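Extracellular ligand-binding receptor (Sphaerobacter thermophilus, PDB 4ZPJ) probably binds a small solute outside the cell membrane and delivers it to an ABC transporter, and can bind zinc ions. Local coordinates at residues Ile97-Ala102 against Arg113-Arg118; Ala183-Glu188 against Val411-Pro416; Gly345-Glu350 against Phe381-Glu386; Ala152-Leu157 against Gly205-Ala210; Ala324-Ala327 against Ile332-Gly335. One frame throughout, in Å; residues are numbered along the deposited sequence.

Contact 1 (Ile97-Ala102 against Arg113-Arg118); sequences IIEDSA and RQLIER. With ZN (zinc ion), chain H.
The carboxylate of Glu-99 and the amide of Gln-114 cross at about a right angle, their planes 79° apart. Gln-114 CD sits at the edge of the Arg-118 guanidinium, in its plane. The contact is the strand-helix half of a right-handed beta-alpha-beta crossover of the Rossmann-like lobe: the segment axes, strand 97-100 and helix 113-117, run nearly antiparallel at 158°, before strand 123-126 follows on the far side of strand 55-61. Gln-114 NE2 gives a weak hydrogen bond to Glu-99 OE2 at 2.6 Å, with an N-H...O angle of 130°, and a second weak one to Asp-119 OD2. The same carboxylate holds a zinc ion with both oxygens, OE2 at 2.3 Å and OE1 at 2.6 Å, while Lys-111 NZ hydrogen-bonds OE1. An alanine in place of Gln-114 would probably leave OE2 without its amide donor, with Lys-111 and the zinc as the remaining holds on the carboxylate. Beside the polar group, Leu-115 CD2 packs 3.6 Å from Glu-99 CG. Water 1, a further zinc ligand, donates to Ile-98 O. Leu-115 CD2 also rests 3.6 Å from Ile-97 CG2.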
# COMPACT_ATOMS: atom_id res chain seq x y z
N ILE A 97 -19.05 9.00 -7.81
CA ILE A 97 -18.87 10.43 -7.74
C ILE A 97 -17.44 10.66 -7.24
O ILE A 97 -17.10 10.30 -6.10
CB ILE A 97 -19.91 11.13 -6.83
CG1 ILE A 97 -21.32 11.08 -7.45
CG2 ILE A 97 -19.59 12.63 -6.73
CD1 ILE A 97 -22.11 9.89 -7.03
N ILE A 98 -16.59 11.20 -8.12
CA ILE A 98 -15.17 11.30 -7.88
C ILE A 98 -14.82 12.74 -7.54
O ILE A 98 -15.09 13.66 -8.33
CB ILE A 98 -14.30 10.86 -9.08
CG1 ILE A 98 -14.21 9.34 -9.25
CG2 ILE A 98 -12.85 11.33 -8.91
CD1 ILE A 98 -15.48 8.63 -9.58
N GLU A 99 -14.17 12.93 -6.39
CA GLU A 99 -13.62 14.22 -6.00
C GLU A 99 -12.12 14.20 -5.75
O GLU A 99 -11.59 13.32 -5.02
CB GLU A 99 -14.35 14.72 -4.77
CG GLU A 99 -15.81 15.07 -5.06
CD GLU A 99 -15.95 16.19 -6.04
OE1 GLU A 99 -14.95 16.95 -6.19
OE2 GLU A 99 -17.04 16.34 -6.65
N ASP A 100 -11.45 15.16 -6.36
CA ASP A 100 -10.00 15.36 -6.18
C ASP A 100 -9.73 16.22 -4.93
O ASP A 100 -10.25 17.36 -4.81
CB ASP A 100 -9.45 16.11 -7.41
CG ASP A 100 -7.95 16.41 -7.33
OD1 ASP A 100 -7.24 15.92 -6.41
OD2 ASP A 100 -7.50 17.17 -8.24
N SER A 101 -8.93 15.67 -4.01
CA SER A 101 -8.54 16.38 -2.78
C SER A 101 -7.28 17.23 -2.99
O SER A 101 -6.93 18.02 -2.12
CB SER A 101 -8.30 15.40 -1.63
OG SER A 101 -7.44 14.33 -2.00
N ALA A 102 -6.61 17.02 -4.13
CA ALA A 102 -5.40 17.75 -4.51
C ALA A 102 -4.31 17.61 -3.46
O ALA A 102 -3.50 18.53 -3.28
CB ALA A 102 -5.71 19.24 -4.77
N ARG A 113 -17.09 16.73 2.86
CA ARG A 113 -18.38 17.27 3.29
C ARG A 113 -19.38 17.31 2.15
O ARG A 113 -20.53 16.99 2.35
CB ARG A 113 -18.26 18.66 3.91
CG ARG A 113 -17.82 18.59 5.36
CD ARG A 113 -18.26 19.81 6.18
NE ARG A 113 -18.44 19.43 7.60
CZ ARG A 113 -17.49 19.44 8.55
NH1 ARG A 113 -16.25 19.85 8.29
NH2 ARG A 113 -17.79 19.05 9.78
N GLN A 114 -18.93 17.70 0.97
CA GLN A 114 -19.78 17.71 -0.22
C GLN A 114 -20.35 16.32 -0.62
O GLN A 114 -21.52 16.18 -0.89
CB GLN A 114 -19.00 18.36 -1.37
CG GLN A 114 -19.55 18.12 -2.75
CD GLN A 114 -18.52 18.36 -3.85
OE1 GLN A 114 -17.75 19.35 -3.80
NE2 GLN A 114 -18.52 17.49 -4.85
N LEU A 115 -19.52 15.29 -0.62
CA LEU A 115 -19.97 13.96 -1.04
C LEU A 115 -21.02 13.44 -0.07
O LEU A 115 -21.98 12.83 -0.49
CB LEU A 115 -18.81 12.97 -1.05
CG LEU A 115 -17.67 13.16 -2.03
CD1 LEU A 115 -16.50 12.27 -1.58
CD2 LEU A 115 -18.12 12.82 -3.45
N ILE A 116 -20.80 13.68 1.22
CA ILE A 116 -21.78 13.33 2.23
C ILE A 116 -23.05 14.19 2.10
O ILE A 116 -24.12 13.64 1.93
CB ILE A 116 -21.23 13.59 3.64
CG1 ILE A 116 -20.03 12.70 3.96
CG2 ILE A 116 -22.36 13.45 4.66
CD1 ILE A 116 -19.49 12.90 5.36
N GLU A 117 -22.92 15.52 2.23
CA GLU A 117 -24.07 16.46 2.34
C GLU A 117 -24.78 16.73 0.99
O GLU A 117 -26.00 16.63 0.91
CB GLU A 117 -23.63 17.83 2.90
CG GLU A 117 -22.94 17.86 4.27
CD GLU A 117 -22.49 19.30 4.68
OE1 GLU A 117 -22.25 20.17 3.80
OE2 GLU A 117 -22.40 19.57 5.90
N ARG A 118 -24.03 17.10 -0.04
CA ARG A 118 -24.58 17.39 -1.38
C ARG A 118 -24.94 16.10 -2.13
O ARG A 118 -26.06 15.89 -2.55
CB ARG A 118 -23.56 18.19 -2.23
CG ARG A 118 -24.04 18.71 -3.62
CD ARG A 118 -22.93 19.30 -4.54
NE ARG A 118 -22.12 18.30 -5.31
CZ ARG A 118 -22.59 17.54 -6.33
NH1 ARG A 118 -21.80 16.67 -6.95
NH2 ARG A 118 -23.85 17.63 -6.74
ZN ZN H . -16.39 18.12 -7.97
O HOH W 1 -16.48 16.20 -9.37
O HOH W 2 -16.32 19.18 -6.79

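Contact 2 (Ala183-Glu188 against Val411-Pro416); sequences ADYAYE and VVDRIP. With ZN (zinc ion), chain E.
A classic beta bulge in strand 407-418 presents this surface contact: Val-412 and Asp-413 both face Leu-396 of the neighbouring strand, and both direct their side chains toward helix 180-188. Tyr-185 is the helix residue that meets them. Its CG lies anti to the backbone N (chi1 -169°), which carries the ring out from the helix and across to the strand. The hydroxyl end comes up to a methyl group, Tyr-185 OH lying 4.2 Å from Val-412 CG2. Asp-413 stands at the ring's edge, near its plane, with OD2 4.4 Å from Tyr-185 CE1. The touch is light, and the ring is also backed by Leu-396 and Leu-190. The other carboxylate oxygen of Asp-413 turns back on its own strand, where OD1 accepts a weak hydrogen bond from Arg-414 N at 3.1 Å. Asp-413 also lies close to a bound zinc ion. One turn along the helix, Glu-188 holds a different zinc through OE1 alone among the protein atoms of this contact, at 2.1 Å; its side chain bends at chi2 (-66°) to get there. Across the strand, Arg-414 is anchored by a salt bridge to Asp-314. Two consecutive residues opposite a single one, Leu-396, on the next strand define the classic bulge, here in an antiparallel sheet that packs against a helix of the second lobe of the periplasmic-binding-protein fold.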
# COMPACT_ATOMS: atom_id res chain seq x y z
N ALA A 183 11.81 -8.46 7.57
CA ALA A 183 12.69 -8.48 8.72
C ALA A 183 12.78 -9.89 9.26
O ALA A 183 13.86 -10.33 9.65
CB ALA A 183 12.16 -7.56 9.79
N ASP A 184 11.65 -10.59 9.27
CA ASP A 184 11.70 -12.05 9.56
C ASP A 184 12.57 -12.77 8.57
O ASP A 184 13.37 -13.59 8.95
CB ASP A 184 10.29 -12.67 9.56
CG ASP A 184 9.44 -12.08 10.67
OD1 ASP A 184 9.68 -12.40 11.85
OD2 ASP A 184 8.61 -11.23 10.39
N TYR A 185 12.39 -12.48 7.29
CA TYR A 185 13.19 -13.11 6.27
C TYR A 185 14.68 -12.83 6.48
O TYR A 185 15.50 -13.72 6.32
CB TYR A 185 12.79 -12.59 4.90
CG TYR A 185 13.37 -13.38 3.76
CD1 TYR A 185 12.82 -14.61 3.39
CD2 TYR A 185 14.48 -12.92 3.08
CE1 TYR A 185 13.34 -15.34 2.34
CE2 TYR A 185 15.03 -13.64 2.04
CZ TYR A 185 14.46 -14.87 1.69
OH TYR A 185 14.98 -15.61 0.66
N ALA A 186 15.00 -11.59 6.83
CA ALA A 186 16.40 -11.18 7.06
C ALA A 186 17.05 -11.98 8.19
O ALA A 186 18.23 -12.39 8.09
CB ALA A 186 16.46 -9.70 7.40
N TYR A 187 16.30 -12.15 9.28
CA TYR A 187 16.77 -12.88 10.45
C TYR A 187 16.77 -14.39 10.18
O TYR A 187 17.81 -15.05 10.34
CB TYR A 187 15.89 -12.62 11.67
CG TYR A 187 16.52 -13.17 12.95
CD1 TYR A 187 16.31 -14.48 13.38
CD2 TYR A 187 17.32 -12.37 13.73
CE1 TYR A 187 16.91 -14.95 14.55
CE2 TYR A 187 17.91 -12.83 14.88
CZ TYR A 187 17.71 -14.12 15.28
OH TYR A 187 18.30 -14.53 16.44
N GLU A 188 15.60 -14.92 9.84
CA GLU A 188 15.40 -16.38 9.76
C GLU A 188 16.13 -17.03 8.58
O GLU A 188 16.72 -18.06 8.75
CB GLU A 188 13.92 -16.76 9.62
CG GLU A 188 12.96 -16.16 10.63
CD GLU A 188 13.19 -16.65 12.04
OE1 GLU A 188 12.43 -16.20 12.95
OE2 GLU A 188 14.08 -17.49 12.26
N VAL A 411 8.41 -13.43 -7.05
CA VAL A 411 8.03 -13.90 -5.73
C VAL A 411 8.89 -15.07 -5.28
O VAL A 411 8.97 -16.08 -5.97
CB VAL A 411 6.57 -14.32 -5.68
CG1 VAL A 411 6.21 -14.90 -4.32
CG2 VAL A 411 5.68 -13.12 -5.97
N VAL A 412 9.55 -14.93 -4.12
CA VAL A 412 10.36 -16.04 -3.58
C VAL A 412 9.69 -16.76 -2.43
O VAL A 412 9.95 -17.96 -2.20
CB VAL A 412 11.82 -15.65 -3.23
CG1 VAL A 412 12.54 -15.05 -4.43
CG2 VAL A 412 11.92 -14.66 -2.11
N ASP A 413 8.77 -16.08 -1.76
CA ASP A 413 8.13 -16.59 -0.59
C ASP A 413 6.88 -15.77 -0.26
O ASP A 413 6.74 -14.59 -0.69
CB ASP A 413 9.07 -16.53 0.60
CG ASP A 413 8.83 -17.62 1.61
OD1 ASP A 413 7.97 -18.51 1.42
OD2 ASP A 413 9.57 -17.62 2.61
N ARG A 414 5.95 -16.44 0.42
CA ARG A 414 4.68 -15.88 0.78
C ARG A 414 4.46 -15.96 2.26
O ARG A 414 4.79 -16.97 2.87
CB ARG A 414 3.64 -16.68 0.13
CG ARG A 414 3.38 -16.30 -1.31
CD ARG A 414 2.21 -17.13 -1.88
NE ARG A 414 2.28 -16.83 -3.29
CZ ARG A 414 2.80 -17.60 -4.22
NH1 ARG A 414 3.23 -18.85 -3.95
NH2 ARG A 414 2.79 -17.14 -5.47
N ILE A 415 3.89 -14.91 2.86
CA ILE A 415 3.50 -14.89 4.30
C ILE A 415 2.00 -14.64 4.30
O ILE A 415 1.55 -13.54 4.00
CB ILE A 415 4.23 -13.80 5.13
CG1 ILE A 415 5.75 -13.95 5.08
CG2 ILE A 415 3.88 -13.91 6.61
CD1 ILE A 415 6.40 -13.34 3.87
N PRO A 416 1.21 -15.68 4.55
CA PRO A 416 -0.29 -15.56 4.56
C PRO A 416 -0.80 -14.91 5.85
O PRO A 416 -0.11 -14.94 6.90
CB PRO A 416 -0.76 -17.02 4.53
CG PRO A 416 0.36 -17.79 5.15
CD PRO A 416 1.63 -17.09 4.73
ZN ZN E . 12.69 -16.72 14.94

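Contact 3 (Gly345-Glu350 against Phe381-Glu386). With ZN (zinc ion), chain I.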
# COMPACT_ATOMS: atom_id res chain seq x y z
N GLY A 345 -12.37 -2.14 -4.80
CA GLY A 345 -13.54 -2.32 -5.62
C GLY A 345 -14.17 -3.67 -5.46
O GLY A 345 -15.40 -3.77 -5.56
N ARG A 346 -13.32 -4.69 -5.22
CA ARG A 346 -13.79 -6.06 -5.03
C ARG A 346 -14.51 -6.19 -3.70
O ARG A 346 -15.54 -6.82 -3.59
CB ARG A 346 -12.64 -7.08 -5.01
CG ARG A 346 -12.28 -7.75 -6.30
CD ARG A 346 -13.42 -8.52 -6.99
NE ARG A 346 -13.83 -9.76 -6.35
CZ ARG A 346 -13.13 -10.89 -6.37
NH1 ARG A 346 -11.95 -10.96 -6.98
NH2 ARG A 346 -13.61 -11.95 -5.78
N VAL A 347 -13.94 -5.60 -2.67
CA VAL A 347 -14.60 -5.54 -1.38
C VAL A 347 -16.00 -4.94 -1.56
O VAL A 347 -16.98 -5.47 -1.04
CB VAL A 347 -13.79 -4.66 -0.42
CG1 VAL A 347 -14.64 -4.24 0.75
CG2 VAL A 347 -12.52 -5.38 0.04
N ILE A 348 -16.10 -3.83 -2.31
CA ILE A 348 -17.35 -3.11 -2.39
C ILE A 348 -18.29 -3.99 -3.12
O ILE A 348 -19.41 -4.19 -2.69
CB ILE A 348 -17.17 -1.80 -3.15
CG1 ILE A 348 -16.48 -0.80 -2.23
CG2 ILE A 348 -18.50 -1.26 -3.58
CD1 ILE A 348 -15.93 0.39 -2.93
N ALA A 349 -17.79 -4.60 -4.20
CA ALA A 349 -18.60 -5.48 -5.04
C ALA A 349 -19.10 -6.71 -4.28
O ALA A 349 -20.23 -7.11 -4.46
CB ALA A 349 -17.83 -5.90 -6.28
N GLU A 350 -18.26 -7.29 -3.44
CA GLU A 350 -18.65 -8.46 -2.67
C GLU A 350 -19.65 -8.06 -1.61
O GLU A 350 -20.62 -8.79 -1.36
CB GLU A 350 -17.44 -9.11 -2.01
CG GLU A 350 -16.43 -9.60 -3.01
CD GLU A 350 -16.67 -11.03 -3.48
OE1 GLU A 350 -17.10 -11.88 -2.69
OE2 GLU A 350 -16.39 -11.32 -4.66
N PHE A 381 -7.68 -12.44 1.07
CA PHE A 381 -7.87 -11.19 1.67
C PHE A 381 -9.12 -11.29 2.52
O PHE A 381 -10.21 -11.80 2.06
CB PHE A 381 -8.05 -10.06 0.65
CG PHE A 381 -8.30 -8.70 1.28
CD1 PHE A 381 -9.56 -8.36 1.72
CD2 PHE A 381 -7.24 -7.81 1.51
CE1 PHE A 381 -9.79 -7.12 2.34
CE2 PHE A 381 -7.44 -6.59 2.11
CZ PHE A 381 -8.74 -6.23 2.52
N ARG A 382 -8.95 -10.76 3.74
CA ARG A 382 -10.04 -10.47 4.62
C ARG A 382 -9.65 -9.32 5.54
O ARG A 382 -8.52 -8.83 5.49
CB ARG A 382 -10.41 -11.71 5.40
CG ARG A 382 -9.34 -12.23 6.28
CD ARG A 382 -9.77 -13.57 6.86
NE ARG A 382 -8.62 -14.19 7.52
CZ ARG A 382 -8.27 -13.99 8.79
NH1 ARG A 382 -8.99 -13.20 9.60
NH2 ARG A 382 -7.17 -14.61 9.24
N PHE A 383 -10.61 -8.91 6.37
CA PHE A 383 -10.43 -7.78 7.28
C PHE A 383 -10.20 -8.30 8.67
O PHE A 383 -10.83 -9.22 9.07
CB PHE A 383 -11.69 -6.93 7.34
CG PHE A 383 -11.88 -6.00 6.13
CD1 PHE A 383 -10.95 -5.01 5.85
CD2 PHE A 383 -13.01 -6.09 5.31
CE1 PHE A 383 -11.13 -4.14 4.77
CE2 PHE A 383 -13.20 -5.20 4.24
CZ PHE A 383 -12.24 -4.28 3.94
N HIS A 384 -9.32 -7.66 9.43
CA HIS A 384 -9.25 -8.00 10.84
C HIS A 384 -10.58 -7.62 11.52
O HIS A 384 -11.13 -6.51 11.32
CB HIS A 384 -8.07 -7.26 11.48
CG HIS A 384 -7.62 -7.88 12.75
ND1 HIS A 384 -8.21 -7.60 13.96
CD2 HIS A 384 -6.70 -8.84 12.99
CE1 HIS A 384 -7.66 -8.35 14.90
NE2 HIS A 384 -6.75 -9.14 14.33
N PRO A 385 -11.11 -8.53 12.35
CA PRO A 385 -12.41 -8.22 12.96
C PRO A 385 -12.37 -7.05 13.95
O PRO A 385 -13.40 -6.52 14.28
CB PRO A 385 -12.81 -9.53 13.68
CG PRO A 385 -11.58 -10.35 13.71
CD PRO A 385 -10.53 -9.80 12.81
N GLU A 386 -11.21 -6.69 14.46
CA GLU A 386 -11.10 -5.60 15.42
C GLU A 386 -10.51 -4.33 14.83
O GLU A 386 -11.06 -3.29 15.05
CB GLU A 386 -10.28 -6.03 16.59
CG GLU A 386 -11.02 -7.12 17.38
CD GLU A 386 -10.09 -7.94 18.24
OE1 GLU A 386 -8.87 -7.79 18.06
OE2 GLU A 386 -10.54 -8.68 19.13
ZN ZN I . -8.66 -9.17 20.03
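Val-347 sends its two methyl groups to two phenylalanines of strand 379-383. CG1 comes to the edge of the Phe-383 ring, near its plane, 3.9 Å from Phe-383 CE2. CG2 approaches the Phe-381 ring obliquely, 4.0 Å from Phe-381 CE1, and is also 4.1 Å from Phe-383 CZ. The fork results from the first torsion of the valine: CG1 is anti to the backbone N (chi1 163°) and CG2 anti to the carbonyl carbon, which spreads the methyls, CG1 to Phe-383 and CG2 into the angle between the two rings. The rings also pack on one another, for Phe-381 CE1 stands 4.0 Å above the plane of the Phe-383 ring, over its centre. An alanine at Val-347 would remove both branches and is likely to open a gap between helix and rings, letting Phe-383 shift.

Farther out, Phe-374 of the adjoining strand touches Val-347 and makes a cation-pi contact with Arg-346, whose guanidinium also reaches along the helix to Glu-350 in a salt bridge, NH2 to OE2 at 3.1 Å. Phe-169 meets the Phe-383 ring, and Val-171 touches both phenylalanines. Beyond the strand, His-384 ND1 accepts from Glu-386 N at 3.2 Å, and the Glu-386 carboxylate holds a zinc ion with both oxygens, OE2 being at 2.1 Å. Arg-382 points away from the helix while its neighbours on both sides point toward it, the alternation of a beta strand; with strand 373-376 it forms a beta hairpin whose apolar face packs on helix 336-354.

Contact 4 (Ala152-Leu157 against Gly205-Ala210); sequences AGLQAL and GHEEMA. With ZN (zinc ion), chain G.
Gln-155 lays its side chain over that of Glu-207, the two chains running antiparallel alongside each other, amide over carboxylate, their planes 14° apart. Gln-155 CG sits 3.3 Å from Glu-207 OE1, and the amide carbon CD lies 3.7 Å from Glu-207 CB. The backbone shares in the hold: Gln-155 N donates to Glu-207 OE1 at 3.0 Å, with an N-H...O angle of 143°, reaching the oxygen on its syn side but 29° out of the carboxylate plane. With CG beside its own backbone N and straight beyond, Glu-207 reaches out from its helix far enough to meet that N-H. Asn-175 serves both groups, giving ND2 to Glu-207 OE1 and taking Gln-155 NE2 on its backbone O. The loop after strand 147-149 belongs to the first lobe of the periplasmic-binding-protein fold and helix 203-218 to the second, so the contact probably bridges the two lobes, as expected of a two-lobed leucine-binding-type receptor. The second carboxylate oxygen works through solvent: water 3 donates to Glu-207 OE2 at 2.6 Å and accepts from Ala-156 N at 2.9 Å. Leu-154 CD1 also approaches OE2. One residue earlier in the helix, His-206 turns elsewhere and binds a zinc ion through NE2 at 2.2 Å, with Asp-201 and waters 4 and 5 as the other ligands.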
# COMPACT_ATOMS: atom_id res chain seq x y z
N ALA A 152 -3.79 5.77 2.15
CA ALA A 152 -3.34 6.33 3.43
C ALA A 152 -2.97 5.28 4.50
O ALA A 152 -3.85 4.66 5.08
CB ALA A 152 -4.41 7.26 3.98
N GLY A 153 -1.69 5.12 4.77
CA GLY A 153 -1.21 3.97 5.57
C GLY A 153 -1.01 4.34 7.04
O GLY A 153 -0.57 3.50 7.86
N LEU A 154 -1.32 5.59 7.37
CA LEU A 154 -1.35 6.09 8.78
C LEU A 154 -1.67 5.00 9.82
O LEU A 154 -2.80 4.49 9.90
CB LEU A 154 -2.40 7.21 8.90
CG LEU A 154 -2.44 7.94 10.24
CD1 LEU A 154 -1.12 8.67 10.49
CD2 LEU A 154 -3.61 8.93 10.35
N GLN A 155 -0.70 4.66 10.64
CA GLN A 155 -0.83 3.49 11.49
C GLN A 155 -2.00 3.59 12.45
O GLN A 155 -2.78 2.66 12.58
CB GLN A 155 0.44 3.21 12.27
CG GLN A 155 1.47 2.33 11.54
CD GLN A 155 2.76 2.18 12.35
OE1 GLN A 155 2.89 2.83 13.39
NE2 GLN A 155 3.72 1.37 11.87
N ALA A 156 -2.11 4.73 13.11
CA ALA A 156 -3.18 4.96 14.06
C ALA A 156 -4.58 4.67 13.51
O ALA A 156 -5.47 4.27 14.27
CB ALA A 156 -3.11 6.39 14.59
N LEU A 157 -4.82 4.84 12.22
CA LEU A 157 -6.18 4.75 11.76
C LEU A 157 -6.82 3.41 12.10
O LEU A 157 -8.01 3.35 12.34
CB LEU A 157 -6.28 5.01 10.27
CG LEU A 157 -7.67 5.25 9.69
CD1 LEU A 157 -8.21 6.56 10.28
CD2 LEU A 157 -7.57 5.28 8.17
N GLY A 205 7.80 7.23 6.91
CA GLY A 205 9.19 6.81 7.11
C GLY A 205 9.50 6.36 8.53
O GLY A 205 10.05 5.28 8.75
N HIS A 206 9.16 7.19 9.50
CA HIS A 206 9.25 6.75 10.86
C HIS A 206 8.47 5.47 11.16
O HIS A 206 8.99 4.61 11.84
CB HIS A 206 8.78 7.85 11.76
CG HIS A 206 9.75 8.97 11.85
ND1 HIS A 206 10.96 8.84 12.50
CD2 HIS A 206 9.72 10.22 11.33
CE1 HIS A 206 11.62 9.98 12.41
NE2 HIS A 206 10.89 10.83 11.70
N GLU A 207 7.24 5.38 10.66
CA GLU A 207 6.36 4.24 10.96
C GLU A 207 6.88 2.98 10.32
O GLU A 207 6.75 1.91 10.92
CB GLU A 207 4.92 4.51 10.54
CG GLU A 207 4.27 5.68 11.33
CD GLU A 207 2.81 5.93 11.00
OE1 GLU A 207 2.22 5.23 10.12
OE2 GLU A 207 2.23 6.83 11.66
N GLU A 208 7.43 3.09 9.10
CA GLU A 208 8.09 1.94 8.43
C GLU A 208 9.35 1.45 9.16
O GLU A 208 9.60 0.23 9.26
CB GLU A 208 8.48 2.32 7.04
CG GLU A 208 7.31 2.53 6.09
CD GLU A 208 6.96 1.28 5.24
OE1 GLU A 208 7.76 0.30 5.25
OE2 GLU A 208 5.92 1.33 4.52
N MSE A 209 10.15 2.40 9.67
CA MSE A 209 11.34 2.02 10.46
C MSE A 209 10.90 1.28 11.71
O MSE A 209 11.47 0.22 12.06
CB MSE A 209 12.23 3.23 10.81
CG MSE A 209 13.01 3.59 9.56
SE MSE A 209 14.46 4.90 9.90
CE MSE A 209 13.46 6.24 10.90
N ALA A 210 9.88 1.80 12.37
CA ALA A 210 9.40 1.22 13.62
C ALA A 210 8.81 -0.15 13.42
O ALA A 210 8.95 -1.00 14.29
CB ALA A 210 8.37 2.14 14.26
ZN ZN G . 11.43 12.89 11.39
O HOH W 3 0.02 6.66 13.06
O HOH W 4 9.44 13.79 10.90
O HOH W 5 13.31 12.85 12.07

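Contact 5 (Ala324-Ala327 against Ile332-Gly335)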
# COMPACT_ATOMS: atom_id res chain seq x y z
N ALA A 324 -6.69 -8.48 -17.49
CA ALA A 324 -7.74 -7.49 -17.59
C ALA A 324 -7.16 -6.07 -17.45
O ALA A 324 -7.65 -5.09 -18.07
CB ALA A 324 -8.81 -7.77 -16.56
N PHE A 325 -6.07 -5.95 -16.72
CA PHE A 325 -5.47 -4.64 -16.53
C PHE A 325 -4.77 -4.22 -17.81
O PHE A 325 -5.03 -3.15 -18.34
CB PHE A 325 -4.53 -4.61 -15.34
CG PHE A 325 -4.05 -3.23 -15.00
CD1 PHE A 325 -4.76 -2.44 -14.14
CD2 PHE A 325 -2.91 -2.71 -15.59
CE1 PHE A 325 -4.31 -1.17 -13.83
CE2 PHE A 325 -2.47 -1.44 -15.29
CZ PHE A 325 -3.17 -0.68 -14.41
N THR A 326 -3.88 -5.07 -18.29
CA THR A 326 -3.16 -4.77 -19.53
C THR A 326 -4.06 -4.61 -20.74
O THR A 326 -3.75 -3.81 -21.60
CB THR A 326 -2.14 -5.85 -19.88
OG1 THR A 326 -2.82 -7.07 -19.85
CG2 THR A 326 -1.00 -5.90 -18.87
N ALA A 327 -5.17 -5.35 -20.84
CA ALA A 327 -6.11 -5.15 -21.96
C ALA A 327 -6.67 -3.72 -21.96
O ALA A 327 -6.89 -3.14 -22.98
CB ALA A 327 -7.24 -6.18 -21.97
N ILE A 332 0.41 -2.00 -20.19
CA ILE A 332 1.07 -1.55 -18.99
C ILE A 332 0.68 -2.47 -17.80
O ILE A 332 -0.47 -2.88 -17.63
CB ILE A 332 0.80 -0.08 -18.68
CG1 ILE A 332 1.35 0.81 -19.83
CG2 ILE A 332 1.48 0.34 -17.39
CD1 ILE A 332 0.76 2.20 -19.83
N LEU A 333 1.67 -2.81 -17.00
CA LEU A 333 1.47 -3.77 -15.91
C LEU A 333 0.97 -3.00 -14.69
O LEU A 333 1.40 -1.89 -14.45
CB LEU A 333 2.79 -4.53 -15.59
CG LEU A 333 3.32 -5.57 -16.60
CD1 LEU A 333 4.53 -6.33 -16.12
CD2 LEU A 333 2.29 -6.59 -16.95
N PRO A 334 0.04 -3.59 -13.91
CA PRO A 334 -0.38 -2.96 -12.68
C PRO A 334 0.66 -3.06 -11.59
O PRO A 334 1.38 -4.06 -11.51
CB PRO A 334 -1.60 -3.79 -12.27
CG PRO A 334 -1.29 -5.14 -12.78
CD PRO A 334 -0.55 -4.92 -14.08
N GLY A 335 0.73 -2.03 -10.77
CA GLY A 335 1.55 -2.03 -9.60
C GLY A 335 0.76 -1.97 -8.32
O GLY A 335 -0.39 -2.41 -8.26
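Pro-334 lies flat over the ring of Phe-325 in a CH-pi contact, its CB 3.7 Å from the ring centroid and only 10° off the normal. The two belong to a helix-loop-helix: helix 316-328 carries the phenylalanine, and the loop folds back over it before Gly-335 takes the N-cap position of helix 336-354. This is the tight side. Phe-325 has CG anti to its amide nitrogen (chi1 -171°), which turns the ring under the returning loop, and Pro-334 CD closes on its rim 3.6 Å from Phe-325 CD2. At the ring edge, in plane, sits the carbonyl oxygen of Ile-332, 3.2 Å from Phe-325 CD2. The ring is thus met by the loop on one face and at one edge, while His-329 and Arg-76 also touch it.

Thr-326 belongs to the same close packing. It turns its methyl to the loop and its hydroxyl to the helix, where OG1 hydrogen-bonds the carbonyl oxygens of Val-322 and Glu-323; chi1 of 52° achieves this by tucking OG1 between the backbone N and carbonyl carbon. The methyl CG2 then reaches Ile-332 O at 3.3 Å, so one backbone oxygen is flanked by both ring and methyl. Leu-333 runs alongside the threonine, pointing the same way, with CD2 3.9 Å from Thr-326 CG2, and continues onto Gln-290 and Tyr-312. The loose, solvent side is that of Ile-332, which is exposed: its side chain runs off from the helix, and Ile-332 CG2 comes no nearer than 4.8 Å to Phe-325 CE2.

In the fold
From the N terminus, contact 1 closes first, a short loop joining a strand of the first lobe's sheet to the helix that follows it. Contact 4 opens next at 152-157, but before it closes at 205-210 contact 2 has already begun at 183-188, so the two cross. Contact 4 probably joins the lobes; contact 2 then spans over 220 residues to bring a second-lobe helix against the C-terminal antiparallel strands. Within its long loop nest contact 5, which closes the short loop between two helices, and then contact 3, which starts in the helix following contact 5 and ends on the sheet that contact 2 also reaches. Contacts 1 and 2, with centres about 40 Å apart, lie on opposite sides of the chain's centre.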